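Long-range contacts in radical SAM domain protein (Methanothrix thermoacetophila, PDB 6Y1X), which is a radical SAM enzyme of the NifB family that binds [4Fe-4S] clusters and probably makes the carbide-containing precursor of the nitrogenase iron-molybdenum cofactor: residues P54-C59 with E119-T124; Q62-I67 with Q252-H257; V216-I221 with F242-M247; H228-A233 with D271-I276. All blocks are in the same frame, centred on the assembly; numbering follows the deposited sequence.

Overall arrangement
The four contacts lie in a radical SAM protein built round a parallel sheet of six strands. Interactions 1 and 2 cross along the chain, in the order 54-59, 62-67, 119-124, 252-257. Both contain cysteines that bind the same [4Fe-4S] cluster, though their centres are about 23 Å apart. Interaction 3 pairs strands 213-220 and 243-248 of that sheet. It lies across the chain's centre from interaction 1. Its V219 touches Y65 and its I221 touches F255 of interaction 2. Interaction 4, its centre about 10 Å from that of interaction 3, covers the same strand pair with helices 229-239 and 263-273. Interactions 1 and 2 hold the cluster loop; 3 and 4 lie at the sheet edge formed by strand 243-248.

Interaction 1: P54-C59 with E119-T124; sequences PVAPKC and EETFET. With SF4 (iron/sulfur cluster), chain D.
V55 and T124 reach toward each other tip to tip. The V55 methyl CG1 comes to 3.5 Å from T124 OG1, and CG2 of the same valine is nearly as close to that oxygen. T124 OG1 is turned back along its own helix. It lies anti to its carbonyl carbon (chi1 -63°) and donates to E120 O at 2.7 Å. That carbonyl also takes the T124 N-H, from the opposite face of its plane. The hydroxyl's proton is therefore used within helix 119-131, and V55 meets its oxygen with carbon alone. One turn back, E120 CB rests 3.4 Å from V55 O. The loop after strand 49-52 carries C59, a cysteine of the radical SAM cluster motif, whose SG binds the iron FE4 of the [4Fe-4S] cluster at 2.3 Å. A56 packs its CB on T121 OG1 at 3.4 Å, while that hydroxyl bonds to P115 O. Near the start of the helix a water accepts from E119 N at 2.9 Å and more weakly from K58 NZ.

Interaction 2: Q62-I67 with Q252-H257; sequences QCKYCI and QYKFAH. With SF4 (iron/sulfur cluster), chain D; SO4 (sulfate ion), chain F.
K64 and K254 bring two ammonium groups close together, with K64 NZ and K254 NZ 4.3 Å apart. A sulfate, probably from the crystallisation liquor, takes a hydrogen bond from each: K64 NZ to O2 at 2.8 Å and K254 NZ to O1 at 2.6 Å. D178 forms salt bridges with both lysines and bonds to Y253 OH. The Y253 ring has C63 O in plane at its edge. On the backbone, K64 O accepts two weak bonds, from K254 N and F255 N. K64 CB sits over one face of the F255 ring, 3.9 Å from its centroid, in a CH-pi contact. K64 CG lies anti to its carbonyl carbon (chi1 -68°), and the chain passes the same ring. F255 CD2 meets Y65 CB at 3.8 Å and lies at the edge of the Y65 ring. C63 to C66 is a type I turn of the radical SAM cysteine motif. C63 SG and C66 SG each bind one iron of the cluster. The shared anion and D178 would probably offset the lysine repulsion beside the cluster loop.

Interaction 3: V216-I221 with F242-M247; sequences VNTVLI and FIHNVM
T218 and H244 meet by side chain: H244 NE2 donates to T218 OG1 at 2.8 Å. The hydroxyl oxygen lies in the plane of the imidazole. In H244, chi1 of -169° sets CG anti to the backbone N; the ring's CD2 comes to 3.2 Å from V216 O. V246 CG2 covers one face of the ring. N217 and N245 lie side by side, amide planes 83° apart, and N245 ND2 reaches N217 OD1 at 3.0 Å from above the carbonyl plane. M247 folds its CE onto V219 CG2 at 3.6 Å. Behind these, five backbone bonds hold the parallel strands in register, such as M247 N to T218 O at 2.7 Å. Helix 229-239 completes the beta-alpha-beta crossover. The N217 side chain lies beside E75, a ligand of the other [4Fe-4S] cluster. A leucine in place of H244 would probably leave T218 OG1 without its imidazole donor. Each face thus has its own polar pair: T218 OG1, with H244, is also bonded to L165 O, while N217 OD1 takes N245 ND2 and K215 NZ.

Interaction 4: H228-A233 with D271-I276; sequences HVFDIA and DELSKI
F230 and L273 form the centre of this apolar contact. From CB of L273, chi1 of -64° sets CG anti to the carbonyl carbon, and the two methyls beyond it go to different partners. L273 CD1 meets V229 CG2 at 3.7 Å. L273 CD2 lies over one face of the F230 ring, 4.0 Å from the centroid and offset toward the rim, a CH-pi contact with F230 CD1 as its closest ring atom. The same methyl touches A233 CB at 3.9 Å. F230 CE1 meets E272 CB at 4.0 Å, at the ring edge, and F230 CD1 lies 4.3 Å from I276 CD1. An alanine at F230 would probably leave L273 CD2 without its aromatic cover and open a gap beside E272 CB. I276 CG2 packs against A233 from the other segment, 4.1 Å from its CB. I276 O also accepts from K237 NZ. The contact joins helix 229-239 to the C-terminal part of helix 263-273 and the residues that follow. V229 and A233 touch H244 of strand 243-248, V229 and I232 touch T218 of strand 213-220, and L273 rests on V246.

Interaction 1: P54-C59 with E119-T124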
loop_
_atom_site.group_PDB
_atom_site.type_symbol
_atom_site.label_atom_id
_atom_site.label_comp_id
_atom_site.label_asym_id
_atom_site.label_seq_id
_atom_site.Cartn_x
_atom_site.Cartn_y
_atom_site.Cartn_z
ATOM N N PRO A 54 -6.713 12.134 -2.358
ATOM C CA PRO A 54 -7.280 11.671 -1.076
ATOM C C PRO A 54 -8.801 11.568 -1.139
ATOM O O PRO A 54 -9.551 12.418 -0.658
ATOM C CB PRO A 54 -6.805 12.744 -0.094
ATOM C CG PRO A 54 -6.735 13.988 -0.940
ATOM C CD PRO A 54 -6.270 13.540 -2.296
ATOM N N VAL A 55 -9.274 10.479 -1.748
ATOM C CA VAL A 55 -10.696 10.259 -1.991
ATOM C C VAL A 55 -11.269 9.138 -1.142
ATOM O O VAL A 55 -12.458 8.818 -1.283
ATOM C CB VAL A 55 -10.976 9.988 -3.484
ATOM C CG1 VAL A 55 -10.550 11.171 -4.335
ATOM C CG2 VAL A 55 -10.248 8.731 -3.939
ATOM N N ALA A 56 -10.472 8.529 -0.267
ATOM C CA ALA A 56 -10.802 7.241 0.345
ATOM C C ALA A 56 -10.677 7.332 1.862
ATOM O O ALA A 56 -9.744 6.775 2.448
ATOM C CB ALA A 56 -9.901 6.133 -0.202
ATOM N N PRO A 57 -11.615 8.019 2.535
ATOM C CA PRO A 57 -11.432 8.284 3.970
ATOM C C PRO A 57 -11.675 7.085 4.876
ATOM O O PRO A 57 -11.069 7.002 5.947
ATOM C CB PRO A 57 -12.456 9.393 4.245
ATOM C CG PRO A 57 -13.535 9.149 3.240
ATOM C CD PRO A 57 -12.786 8.732 1.994
ATOM N N LYS A 58 -12.573 6.179 4.506
ATOM C CA LYS A 58 -12.880 5.064 5.392
ATOM C C LYS A 58 -11.757 4.034 5.364
ATOM O O LYS A 58 -11.114 3.814 4.335
ATOM C CB LYS A 58 -14.195 4.390 4.999
ATOM C CG LYS A 58 -15.396 5.319 4.972
ATOM C CD LYS A 58 -16.683 4.540 4.754
ATOM C CE LYS A 58 -16.784 4.003 3.342
ATOM N NZ LYS A 58 -18.123 3.397 3.094
ATOM N N CYS A 59 -11.560 3.370 6.500
ATOM C CA CYS A 59 -10.707 2.197 6.600
ATOM C C CYS A 59 -11.490 1.028 7.178
ATOM O O CYS A 59 -12.494 1.205 7.874
ATOM C CB CYS A 59 -9.471 2.452 7.469
ATOM S SG CYS A 59 -8.214 1.180 7.240
ATOM N N GLU A 119 -16.001 3.398 -2.292
ATOM C CA GLU A 119 -16.394 3.365 -3.696
ATOM C C GLU A 119 -15.814 4.543 -4.465
ATOM O O GLU A 119 -15.580 4.435 -5.673
ATOM C CB GLU A 119 -17.917 3.333 -3.832
ATOM C CG GLU A 119 -18.527 2.025 -3.376
ATOM C CD GLU A 119 -17.953 0.828 -4.123
ATOM O OE1 GLU A 119 -17.704 -0.213 -3.473
ATOM O OE2 GLU A 119 -17.760 0.919 -5.358
ATOM N N GLU A 120 -15.542 5.659 -3.781
ATOM C CA GLU A 120 -15.020 6.837 -4.461
ATOM C C GLU A 120 -13.665 6.566 -5.096
ATOM O O GLU A 120 -13.289 7.259 -6.048
ATOM C CB GLU A 120 -14.924 8.021 -3.496
ATOM C CG GLU A 120 -16.278 8.557 -3.040
ATOM C CD GLU A 120 -16.828 7.815 -1.831
ATOM O OE1 GLU A 120 -16.223 6.801 -1.421
ATOM O OE2 GLU A 120 -17.872 8.246 -1.295
ATOM N N THR A 121 -12.920 5.586 -4.582
ATOM C CA THR A 121 -11.651 5.214 -5.202
ATOM C C THR A 121 -11.871 4.773 -6.640
ATOM O O THR A 121 -11.162 5.203 -7.559
ATOM C CB THR A 121 -10.995 4.087 -4.401
ATOM O OG1 THR A 121 -10.688 4.544 -3.078
ATOM C CG2 THR A 121 -9.734 3.594 -5.089
ATOM N N PHE A 122 -12.856 3.896 -6.845
ATOM C CA PHE A 122 -13.101 3.326 -8.162
ATOM C C PHE A 122 -13.689 4.362 -9.104
ATOM O O PHE A 122 -13.366 4.382 -10.296
ATOM C CB PHE A 122 -14.011 2.106 -8.020
ATOM C CG PHE A 122 -13.467 1.075 -7.076
ATOM C CD1 PHE A 122 -12.610 0.085 -7.534
ATOM C CD2 PHE A 122 -13.755 1.134 -5.721
ATOM C CE1 PHE A 122 -12.087 -0.850 -6.667
ATOM C CE2 PHE A 122 -13.229 0.206 -4.843
ATOM C CZ PHE A 122 -12.395 -0.789 -5.315
ATOM N N GLU A 123 -14.558 5.233 -8.585
ATOM C CA GLU A 123 -15.118 6.292 -9.414
ATOM C C GLU A 123 -14.042 7.285 -9.836
ATOM O O GLU A 123 -14.036 7.756 -10.979
ATOM C CB GLU A 123 -16.245 6.998 -8.663
ATOM C CG GLU A 123 -17.008 8.006 -9.493
ATOM C CD GLU A 123 -17.404 7.455 -10.850
ATOM O OE1 GLU A 123 -17.053 8.086 -11.869
ATOM O OE2 GLU A 123 -18.052 6.386 -10.899
ATOM N N THR A 124 -13.115 7.598 -8.930
ATOM C CA THR A 124 -12.056 8.553 -9.240
ATOM C C THR A 124 -11.115 8.014 -10.311
ATOM O O THR A 124 -10.832 8.694 -11.304
ATOM C CB THR A 124 -11.263 8.880 -7.975
ATOM O OG1 THR A 124 -12.120 9.517 -7.021
ATOM C CG2 THR A 124 -10.104 9.799 -8.304
HETATM FE FE1 SF4 D . -4.468 3.253 9.583
HETATM FE FE2 SF4 D . -3.847 0.701 8.984
HETATM FE FE3 SF4 D . -3.713 2.620 7.054
HETATM FE FE4 SF4 D . -6.130 1.784 8.003
HETATM S S1 SF4 D . -4.616 0.515 6.824
HETATM S S2 SF4 D . -5.486 3.962 7.648
HETATM S S3 SF4 D . -5.661 1.391 10.219
HETATM S S4 SF4 D . -2.399 2.488 8.933
HETATM O O HOH W 1 -17.872 3.797 -0.121
#

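Interaction 2: Q62-I67 with Q252-H257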
loop_
_atom_site.group_PDB
_atom_site.type_symbol
_atom_site.label_atom_id
_atom_site.label_comp_id
_atom_site.label_asym_id
_atom_site.label_seq_id
_atom_site.Cartn_x
_atom_site.Cartn_y
_atom_site.Cartn_z
ATOM N N GLN A 62 -7.758 -1.773 11.791
ATOM C CA GLN A 62 -7.096 -0.857 12.713
ATOM C C GLN A 62 -5.726 -1.428 13.042
ATOM O O GLN A 62 -5.613 -2.404 13.794
ATOM C CB GLN A 62 -7.915 -0.627 13.984
ATOM C CG GLN A 62 -7.217 0.282 14.984
ATOM C CD GLN A 62 -7.009 1.686 14.440
ATOM O OE1 GLN A 62 -7.963 2.426 14.210
ATOM N NE2 GLN A 62 -5.755 2.038 14.187
ATOM N N CYS A 63 -4.694 -0.813 12.475
ATOM C CA CYS A 63 -3.317 -1.175 12.761
ATOM C C CYS A 63 -2.935 -0.606 14.120
ATOM O O CYS A 63 -3.385 0.481 14.495
ATOM C CB CYS A 63 -2.393 -0.605 11.686
ATOM S SG CYS A 63 -2.806 -1.081 10.000
ATOM N N LYS A 64 -2.134 -1.355 14.875
ATOM C CA LYS A 64 -1.755 -0.908 16.210
ATOM C C LYS A 64 -0.752 0.237 16.200
ATOM O O LYS A 64 -0.384 0.711 17.280
ATOM C CB LYS A 64 -1.194 -2.071 17.024
ATOM C CG LYS A 64 -2.211 -3.139 17.385
ATOM C CD LYS A 64 -1.558 -4.205 18.260
ATOM C CE LYS A 64 -2.392 -5.461 18.336
ATOM N NZ LYS A 64 -3.559 -5.245 19.222
ATOM N N TYR A 65 -0.292 0.677 15.028
ATOM C CA TYR A 65 0.614 1.812 14.898
ATOM C C TYR A 65 -0.070 3.032 14.294
ATOM O O TYR A 65 0.604 4.022 13.989
ATOM C CB TYR A 65 1.850 1.438 14.074
ATOM C CG TYR A 65 1.556 0.801 12.734
ATOM C CD1 TYR A 65 1.255 1.576 11.617
ATOM C CD2 TYR A 65 1.627 -0.577 12.575
ATOM C CE1 TYR A 65 0.991 0.988 10.387
ATOM C CE2 TYR A 65 1.377 -1.172 11.355
ATOM C CZ TYR A 65 1.056 -0.386 10.266
ATOM O OH TYR A 65 0.818 -0.982 9.052
ATOM N N CYS A 66 -1.385 2.988 14.111
ATOM C CA CYS A 66 -2.113 4.001 13.358
ATOM C C CYS A 66 -3.043 4.792 14.266
ATOM O O CYS A 66 -3.795 4.210 15.056
ATOM C CB CYS A 66 -2.927 3.371 12.228
ATOM S SG CYS A 66 -4.004 4.560 11.417
ATOM N N ILE A 67 -2.968 6.118 14.158
ATOM C CA ILE A 67 -4.007 7.029 14.629
ATOM C C ILE A 67 -4.806 7.465 13.403
ATOM O O ILE A 67 -4.242 8.030 12.460
ATOM C CB ILE A 67 -3.411 8.236 15.370
ATOM C CG1 ILE A 67 -2.725 7.795 16.669
ATOM C CG2 ILE A 67 -4.497 9.249 15.682
ATOM C CD1 ILE A 67 -3.675 7.290 17.732
ATOM N N GLN A 252 3.678 4.901 17.342
ATOM C CA GLN A 252 2.418 5.627 17.447
ATOM C C GLN A 252 1.349 4.653 17.915
ATOM O O GLN A 252 1.491 3.438 17.757
ATOM C CB GLN A 252 2.040 6.261 16.096
ATOM C CG GLN A 252 0.769 7.129 16.051
ATOM C CD GLN A 252 0.738 8.229 17.099
ATOM O OE1 GLN A 252 0.489 7.980 18.280
ATOM N NE2 GLN A 252 1.030 9.452 16.674
ATOM N N TYR A 253 0.282 5.200 18.498
ATOM C CA TYR A 253 -0.836 4.415 19.042
ATOM C C TYR A 253 -0.252 3.349 19.971
ATOM O O TYR A 253 0.578 3.684 20.827
ATOM C CB TYR A 253 -1.689 3.900 17.887
ATOM C CG TYR A 253 -2.942 3.163 18.309
ATOM C CD1 TYR A 253 -3.626 3.514 19.469
ATOM C CD2 TYR A 253 -3.452 2.125 17.536
ATOM C CE1 TYR A 253 -4.779 2.846 19.847
ATOM C CE2 TYR A 253 -4.602 1.451 17.907
ATOM C CZ TYR A 253 -5.257 1.812 19.062
ATOM O OH TYR A 253 -6.390 1.131 19.434
ATOM N N LYS A 254 -0.636 2.077 19.841
ATOM C CA LYS A 254 -0.204 1.062 20.793
ATOM C C LYS A 254 1.267 0.710 20.646
ATOM O O LYS A 254 1.822 0.069 21.545
ATOM C CB LYS A 254 -1.064 -0.194 20.653
ATOM C CG LYS A 254 -2.460 -0.004 21.215
ATOM C CD LYS A 254 -3.357 -1.193 20.928
ATOM C CE LYS A 254 -4.686 -1.043 21.667
ATOM N NZ LYS A 254 -5.546 -2.242 21.505
ATOM N N PHE A 255 1.919 1.150 19.571
ATOM C CA PHE A 255 3.346 0.935 19.394
ATOM C C PHE A 255 4.144 2.199 19.706
ATOM O O PHE A 255 5.309 2.305 19.313
ATOM C CB PHE A 255 3.640 0.466 17.967
ATOM C CG PHE A 255 3.141 -0.926 17.659
ATOM C CD1 PHE A 255 2.730 -1.779 18.668
ATOM C CD2 PHE A 255 3.101 -1.384 16.351
ATOM C CE1 PHE A 255 2.276 -3.060 18.380
ATOM C CE2 PHE A 255 2.649 -2.666 16.054
ATOM C CZ PHE A 255 2.235 -3.501 17.069
ATOM N N ALA A 256 3.527 3.161 20.401
ATOM C CA ALA A 256 4.175 4.438 20.683
ATOM C C ALA A 256 5.421 4.292 21.546
ATOM O O ALA A 256 6.245 5.214 21.579
ATOM C CB ALA A 256 3.193 5.392 21.363
ATOM N N HIS A 257 5.561 3.185 22.280
ATOM C CA HIS A 257 6.711 3.022 23.158
ATOM C C HIS A 257 7.834 2.229 22.506
ATOM O O HIS A 257 8.934 2.177 23.063
ATOM C CB HIS A 257 6.306 2.299 24.451
ATOM C CG HIS A 257 5.299 3.036 25.277
ATOM N ND1 HIS A 257 5.634 3.728 26.420
ATOM C CD2 HIS A 257 3.957 3.159 25.141
ATOM C CE1 HIS A 257 4.545 4.263 26.942
ATOM N NE2 HIS A 257 3.514 3.930 26.186
HETATM FE FE1 SF4 D . -4.468 3.253 9.583
HETATM FE FE2 SF4 D . -3.847 0.701 8.984
HETATM FE FE3 SF4 D . -3.713 2.620 7.054
HETATM FE FE4 SF4 D . -6.130 1.784 8.003
HETATM S S1 SF4 D . -4.616 0.515 6.824
HETATM S S2 SF4 D . -5.486 3.962 7.648
HETATM S S3 SF4 D . -5.661 1.391 10.219
HETATM S S4 SF4 D . -2.399 2.488 8.933
HETATM S S SO4 F . -3.686 -4.835 23.089
HETATM O O1 SO4 F . -5.073 -4.470 22.815
HETATM O O2 SO4 F . -2.871 -4.642 21.894
HETATM O O3 SO4 F . -3.175 -3.989 24.164
HETATM O O4 SO4 F . -3.618 -6.237 23.495
#

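Interaction 3: V216-I221 with F242-M247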
loop_
_atom_site.group_PDB
_atom_site.type_symbol
_atom_site.label_atom_id
_atom_site.label_comp_id
_atom_site.label_asym_id
_atom_site.label_seq_id
_atom_site.Cartn_x
_atom_site.Cartn_y
_atom_site.Cartn_z
ATOM N N VAL A 216 5.206 -4.704 -2.261
ATOM C CA VAL A 216 4.786 -5.044 -0.909
ATOM C C VAL A 216 5.535 -4.139 0.057
ATOM O O VAL A 216 6.769 -4.073 0.028
ATOM C CB VAL A 216 5.018 -6.527 -0.595
ATOM C CG1 VAL A 216 4.931 -6.766 0.913
ATOM C CG2 VAL A 216 3.986 -7.358 -1.335
ATOM N N ASN A 217 4.785 -3.413 0.882
ATOM C CA ASN A 217 5.348 -2.687 2.008
ATOM C C ASN A 217 5.346 -3.576 3.240
ATOM O O ASN A 217 4.395 -4.326 3.473
ATOM C CB ASN A 217 4.527 -1.434 2.319
ATOM C CG ASN A 217 4.596 -0.390 1.231
ATOM O OD1 ASN A 217 5.503 -0.384 0.396
ATOM N ND2 ASN A 217 3.641 0.529 1.254
ATOM N N THR A 218 6.393 -3.461 4.052
ATOM C CA THR A 218 6.408 -4.083 5.370
ATOM C C THR A 218 6.895 -3.061 6.381
ATOM O O THR A 218 7.966 -2.472 6.199
ATOM C CB THR A 218 7.310 -5.323 5.418
ATOM O OG1 THR A 218 6.828 -6.311 4.501
ATOM C CG2 THR A 218 7.351 -5.911 6.831
ATOM N N VAL A 219 6.099 -2.837 7.424
ATOM C CA VAL A 219 6.507 -1.967 8.523
ATOM C C VAL A 219 7.393 -2.802 9.433
ATOM O O VAL A 219 6.969 -3.850 9.929
ATOM C CB VAL A 219 5.297 -1.405 9.286
ATOM C CG1 VAL A 219 5.754 -0.453 10.383
ATOM C CG2 VAL A 219 4.360 -0.692 8.333
ATOM N N LEU A 220 8.625 -2.349 9.638
ATOM C CA LEU A 220 9.573 -3.080 10.469
ATOM C C LEU A 220 9.334 -2.715 11.927
ATOM O O LEU A 220 9.665 -1.608 12.358
ATOM C CB LEU A 220 10.995 -2.756 10.025
ATOM C CG LEU A 220 12.118 -3.600 10.618
ATOM C CD1 LEU A 220 11.981 -5.052 10.187
ATOM C CD2 LEU A 220 13.451 -3.022 10.172
ATOM N N ILE A 221 8.797 -3.657 12.691
ATOM C CA ILE A 221 8.375 -3.412 14.069
ATOM C C ILE A 221 9.292 -4.201 14.992
ATOM O O ILE A 221 9.144 -5.426 15.107
ATOM C CB ILE A 221 6.903 -3.797 14.281
ATOM C CG1 ILE A 221 6.012 -3.083 13.257
ATOM C CG2 ILE A 221 6.471 -3.465 15.698
ATOM C CD1 ILE A 221 4.642 -3.760 13.046
ATOM N N PHE A 242 6.969 -7.925 -7.268
ATOM C CA PHE A 242 8.070 -7.338 -8.017
ATOM C C PHE A 242 9.103 -6.681 -7.111
ATOM O O PHE A 242 10.307 -6.832 -7.336
ATOM C CB PHE A 242 7.534 -6.312 -9.016
ATOM C CG PHE A 242 8.609 -5.550 -9.728
ATOM C CD1 PHE A 242 9.380 -6.156 -10.704
ATOM C CD2 PHE A 242 8.861 -4.228 -9.405
ATOM C CE1 PHE A 242 10.378 -5.450 -11.351
ATOM C CE2 PHE A 242 9.857 -3.519 -10.050
ATOM C CZ PHE A 242 10.615 -4.131 -11.021
ATOM N N ILE A 243 8.667 -5.971 -6.071
ATOM C CA ILE A 243 9.597 -5.216 -5.240
ATOM C C ILE A 243 9.063 -5.157 -3.816
ATOM O O ILE A 243 7.854 -5.190 -3.583
ATOM C CB ILE A 243 9.845 -3.807 -5.834
ATOM C CG1 ILE A 243 11.011 -3.101 -5.136
ATOM C CG2 ILE A 243 8.574 -2.969 -5.810
ATOM C CD1 ILE A 243 11.437 -1.821 -5.816
ATOM N N HIS A 244 9.982 -5.040 -2.860
ATOM C CA HIS A 244 9.673 -5.071 -1.437
ATOM C C HIS A 244 10.185 -3.786 -0.805
ATOM O O HIS A 244 11.349 -3.417 -1.000
ATOM C CB HIS A 244 10.346 -6.276 -0.781
ATOM C CG HIS A 244 9.883 -6.559 0.614
ATOM N ND1 HIS A 244 10.602 -7.353 1.480
ATOM C CD2 HIS A 244 8.764 -6.192 1.282
ATOM C CE1 HIS A 244 9.956 -7.448 2.629
ATOM N NE2 HIS A 244 8.834 -6.758 2.532
ATOM N N ASN A 245 9.334 -3.125 -0.030
ATOM C CA ASN A 245 9.681 -1.854 0.603
ATOM C C ASN A 245 9.567 -2.026 2.113
ATOM O O ASN A 245 8.463 -2.001 2.668
ATOM C CB ASN A 245 8.772 -0.743 0.090
ATOM C CG ASN A 245 8.986 0.570 0.814
ATOM O OD1 ASN A 245 10.080 0.853 1.296
ATOM N ND2 ASN A 245 7.934 1.376 0.901
ATOM N N VAL A 246 10.701 -2.177 2.781
ATOM C CA VAL A 246 10.725 -2.308 4.232
ATOM C C VAL A 246 10.835 -0.923 4.852
ATOM O O VAL A 246 11.802 -0.196 4.605
ATOM C CB VAL A 246 11.876 -3.217 4.684
ATOM C CG1 VAL A 246 11.850 -3.387 6.191
ATOM C CG2 VAL A 246 11.757 -4.568 3.992
ATOM N N MET A 247 9.834 -0.554 5.643
ATOM C CA MET A 247 9.720 0.766 6.234
ATOM C C MET A 247 9.912 0.683 7.739
ATOM O O MET A 247 9.297 -0.175 8.386
ATOM C CB MET A 247 8.350 1.380 5.923
ATOM C CG MET A 247 7.922 1.267 4.472
ATOM S SD MET A 247 6.237 1.870 4.217
ATOM C CE MET A 247 5.307 0.718 5.210
#

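Interaction 4: H228-A233 with D271-I276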
loop_
_atom_site.group_PDB
_atom_site.type_symbol
_atom_site.label_atom_id
_atom_site.label_comp_id
_atom_site.label_asym_id
_atom_site.label_seq_id
_atom_site.Cartn_x
_atom_site.Cartn_y
_atom_site.Cartn_z
ATOM N N HIS A 228 10.778 -11.871 11.407
ATOM C CA HIS A 228 9.784 -12.501 10.546
ATOM C C HIS A 228 9.807 -11.934 9.130
ATOM O O HIS A 228 9.338 -12.593 8.196
ATOM C CB HIS A 228 8.393 -12.333 11.164
ATOM C CG HIS A 228 7.288 -12.981 10.386
ATOM N ND1 HIS A 228 7.287 -14.322 10.070
ATOM C CD2 HIS A 228 6.129 -12.478 9.898
ATOM C CE1 HIS A 228 6.187 -14.614 9.401
ATOM N NE2 HIS A 228 5.466 -13.513 9.285
ATOM N N VAL A 229 10.352 -10.732 8.947
ATOM C CA VAL A 229 10.376 -10.111 7.624
ATOM C C VAL A 229 11.112 -10.988 6.617
ATOM O O VAL A 229 10.819 -10.942 5.418
ATOM C CB VAL A 229 10.981 -8.690 7.702
ATOM C CG1 VAL A 229 12.443 -8.730 8.100
ATOM C CG2 VAL A 229 10.785 -7.943 6.387
ATOM N N PHE A 230 12.069 -11.801 7.076
ATOM C CA PHE A 230 12.716 -12.760 6.181
ATOM C C PHE A 230 11.705 -13.750 5.610
ATOM O O PHE A 230 11.726 -14.051 4.408
ATOM C CB PHE A 230 13.836 -13.495 6.915
ATOM C CG PHE A 230 15.052 -12.652 7.159
ATOM C CD1 PHE A 230 16.088 -12.612 6.240
ATOM C CD2 PHE A 230 15.173 -11.920 8.332
ATOM C CE1 PHE A 230 17.212 -11.833 6.471
ATOM C CE2 PHE A 230 16.295 -11.140 8.573
ATOM C CZ PHE A 230 17.315 -11.097 7.641
ATOM N N ASP A 231 10.806 -14.263 6.456
ATOM C CA ASP A 231 9.755 -15.157 5.976
ATOM C C ASP A 231 8.816 -14.434 5.015
ATOM O O ASP A 231 8.330 -15.026 4.043
ATOM C CB ASP A 231 8.959 -15.707 7.160
ATOM C CG ASP A 231 9.695 -16.794 7.917
ATOM O OD1 ASP A 231 10.594 -17.446 7.340
ATOM O OD2 ASP A 231 9.378 -16.981 9.111
ATOM N N ILE A 232 8.517 -13.163 5.289
ATOM C CA ILE A 232 7.674 -12.387 4.379
ATOM C C ILE A 232 8.325 -12.290 3.006
ATOM O O ILE A 232 7.679 -12.518 1.976
ATOM C CB ILE A 232 7.386 -10.989 4.953
ATOM C CG1 ILE A 232 6.631 -11.080 6.279
ATOM C CG2 ILE A 232 6.632 -10.125 3.926
ATOM C CD1 ILE A 232 6.509 -9.737 6.971
ATOM N N ALA A 233 9.609 -11.913 2.976
ATOM C CA ALA A 233 10.311 -11.739 1.708
ATOM C C ALA A 233 10.327 -13.021 0.890
ATOM O O ALA A 233 10.097 -12.993 -0.326
ATOM C CB ALA A 233 11.736 -11.259 1.964
ATOM N N ASP A 271 19.743 -4.869 3.093
ATOM C CA ASP A 271 20.825 -5.478 2.323
ATOM C C ASP A 271 20.699 -6.994 2.283
ATOM O O ASP A 271 20.902 -7.613 1.232
ATOM C CB ASP A 271 22.173 -5.067 2.907
ATOM C CG ASP A 271 22.509 -3.628 2.607
ATOM O OD1 ASP A 271 21.770 -3.013 1.804
ATOM O OD2 ASP A 271 23.498 -3.111 3.168
ATOM N N GLU A 272 20.351 -7.610 3.414
ATOM C CA GLU A 272 20.164 -9.055 3.441
ATOM C C GLU A 272 18.927 -9.463 2.652
ATOM O O GLU A 272 18.939 -10.480 1.949
ATOM C CB GLU A 272 20.056 -9.543 4.888
ATOM C CG GLU A 272 21.378 -9.662 5.618
ATOM C CD GLU A 272 21.870 -11.101 5.683
ATOM O OE1 GLU A 272 21.267 -11.969 5.016
ATOM O OE2 GLU A 272 22.853 -11.365 6.407
ATOM N N LEU A 273 17.841 -8.692 2.763
ATOM C CA LEU A 273 16.621 -9.041 2.046
ATOM C C LEU A 273 16.771 -8.849 0.542
ATOM O O LEU A 273 16.001 -9.440 -0.222
ATOM C CB LEU A 273 15.439 -8.218 2.564
ATOM C CG LEU A 273 15.013 -8.415 4.019
ATOM C CD1 LEU A 273 13.887 -7.468 4.349
ATOM C CD2 LEU A 273 14.592 -9.859 4.288
ATOM N N SER A 274 17.738 -8.036 0.104
ATOM C CA SER A 274 17.942 -7.839 -1.328
ATOM C C SER A 274 18.400 -9.123 -2.011
ATOM O O SER A 274 18.208 -9.285 -3.222
ATOM C CB SER A 274 18.961 -6.729 -1.572
ATOM O OG SER A 274 20.228 -7.099 -1.060
ATOM N N LYS A 275 19.012 -10.043 -1.260
ATOM C CA LYS A 275 19.417 -11.318 -1.845
ATOM C C LYS A 275 18.225 -12.235 -2.089
ATOM O O LYS A 275 18.361 -13.234 -2.802
ATOM C CB LYS A 275 20.449 -12.008 -0.953
ATOM C CG LYS A 275 21.608 -11.118 -0.543
ATOM C CD LYS A 275 22.423 -11.749 0.578
ATOM C CE LYS A 275 23.582 -10.846 0.997
ATOM N NZ LYS A 275 24.282 -11.344 2.219
ATOM N N ILE A 276 17.078 -11.932 -1.494
ATOM C CA ILE A 276 15.844 -12.674 -1.714
ATOM C C ILE A 276 14.978 -12.007 -2.774
ATOM O O ILE A 276 14.523 -12.654 -3.717
ATOM C CB ILE A 276 15.071 -12.830 -0.387
ATOM C CG1 ILE A 276 15.952 -13.479 0.682
ATOM C CG2 ILE A 276 13.791 -13.623 -0.611
ATOM C CD1 ILE A 276 15.350 -13.434 2.070
#